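Local coordinates for tyrosine specific protein phosphatase (Trypanosoma cruzi, PDB 4AZ1) that probably removes phosphate from phosphotyrosine residues of proteins, at residues Y76-N80 against V91-A95. Numbering follows the deposited sequence.
Sequences YINGN and VACQA. With FMT (formic acid), chain H.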
# COMPACT_ATOMS: atom_id res chain seq x y z
N TYR A 76 -0.80 1.11 -10.89
CA TYR A 76 -0.63 2.49 -11.29
C TYR A 76 0.38 3.17 -10.39
O TYR A 76 0.26 3.14 -9.15
CB TYR A 76 -1.97 3.24 -11.25
CG TYR A 76 -1.83 4.75 -11.38
CD1 TYR A 76 -1.78 5.35 -12.63
CD2 TYR A 76 -1.77 5.57 -10.25
CE1 TYR A 76 -1.65 6.72 -12.75
CE2 TYR A 76 -1.64 6.95 -10.38
CZ TYR A 76 -1.59 7.51 -11.63
OH TYR A 76 -1.47 8.87 -11.76
N ILE A 77 1.39 3.75 -11.01
CA ILE A 77 2.19 4.73 -10.35
C ILE A 77 2.03 6.03 -11.15
O ILE A 77 1.92 6.00 -12.38
CB ILE A 77 3.66 4.30 -10.20
CG1 ILE A 77 4.40 4.38 -11.54
CG2 ILE A 77 3.75 2.87 -9.61
CD1 ILE A 77 5.91 4.55 -11.38
N ASN A 78 1.93 7.15 -10.44
CA ASN A 78 1.92 8.46 -11.10
C ASN A 78 3.36 8.73 -11.54
O ASN A 78 4.14 9.35 -10.81
CB ASN A 78 1.43 9.52 -10.11
CG ASN A 78 1.30 10.89 -10.73
OD1 ASN A 78 2.11 11.32 -11.55
ND2 ASN A 78 0.27 11.62 -10.30
N GLY A 79 3.74 8.21 -12.71
CA GLY A 79 5.13 8.30 -13.14
C GLY A 79 5.33 8.20 -14.64
O GLY A 79 4.47 7.68 -15.36
N ASN A 80 6.46 8.70 -15.11
CA ASN A 80 6.75 8.69 -16.54
C ASN A 80 8.17 8.23 -16.83
O ASN A 80 9.09 8.48 -16.03
CB ASN A 80 6.54 10.07 -17.15
CG ASN A 80 5.11 10.55 -17.03
OD1 ASN A 80 4.74 11.18 -16.03
ND2 ASN A 80 4.30 10.28 -18.05
N VAL A 91 12.69 6.67 -14.30
CA VAL A 91 11.27 6.76 -14.02
C VAL A 91 11.09 7.88 -13.01
O VAL A 91 11.48 7.75 -11.84
CB VAL A 91 10.69 5.44 -13.49
CG1 VAL A 91 9.22 5.61 -13.16
CG2 VAL A 91 10.86 4.33 -14.53
N ALA A 92 10.53 8.99 -13.47
CA ALA A 92 10.25 10.11 -12.57
C ALA A 92 8.83 9.91 -12.05
O ALA A 92 7.89 9.83 -12.84
CB ALA A 92 10.37 11.46 -13.30
N CYS A 93 8.65 9.83 -10.73
CA CYS A 93 7.31 9.57 -10.21
C CYS A 93 7.12 10.22 -8.87
O CYS A 93 8.07 10.71 -8.27
CB CYS A 93 7.05 8.06 -10.12
SG CYS A 93 8.20 7.20 -9.02
N GLN A 94 5.87 10.25 -8.41
CA GLN A 94 5.56 10.84 -7.11
C GLN A 94 5.98 9.85 -6.03
O GLN A 94 6.30 8.68 -6.33
CB GLN A 94 4.04 11.07 -6.99
CG GLN A 94 3.27 9.75 -6.99
CD GLN A 94 1.77 9.90 -6.76
OE1 GLN A 94 1.22 11.01 -6.77
NE2 GLN A 94 1.10 8.78 -6.57
N ALA A 95 6.02 10.31 -4.79
CA ALA A 95 6.11 9.40 -3.64
C ALA A 95 4.73 8.74 -3.55
O ALA A 95 3.71 9.44 -3.39
CB ALA A 95 6.44 10.19 -2.35
C FMT H . 3.78 6.35 -7.20
O1 FMT H . 2.72 6.62 -7.79
O2 FMT H . 4.92 6.55 -7.65
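Asn80 and Ala92 face each other as an antiparallel hydrogen-bonded pair, with Asn80 N 2.9 Å from Ala92 O and Ala92 N 3.0 Å from Asn80 O. The next pair, Gly79 with Cys93, is non-hydrogen-bonded and close, the two CA atoms 3.9 Å apart; with no side chain on Gly79, CB of Cys93 can lie against its CA. One residue further on, Gln94 N donates to Asn78 O at 3.1 Å, so the ladder outlasts the regular strand and reaches the inverse gamma turn centred on Asn78.

Gln94 closes this end. Its CB lies only loosely against Asn78 O, and chi1 of 66° tucks CG over the backbone, flanked by N and C, where it packs against a formic acid molecule, probably carried over from the crystallisation solution. From CG the chain runs on extended, bringing CD to 3.4 Å from Asn78 CB and crossing that side chain at about a right angle. At the tip, NE2 gives hydrogen bonds to FMT O1, at 3.0 Å, and to Lys48 O, while OE1 accepts from Arg50 N; the amide is thus gripped at both ends. FMT O1 also accepts a hydrogen bond from Asn78 N, so the small molecule bridges the two segments. The amide of Asn78, inclined 33° to that of Gln94, is held by Ile54 O, Asn49 and Arg267.

On the face that carries Cys93 CB, Ile77 CD1 rests on Val91 CG1 and on Cys93 CB, each at 3.9 Å. Strand 222-225 pairs with the other edge of strand 90-93. The arrangement is a beta hairpin, strands 79-82 and 90-93, at one margin of the mixed, highly twisted central sheet characteristic of the protein tyrosine phosphatase domain.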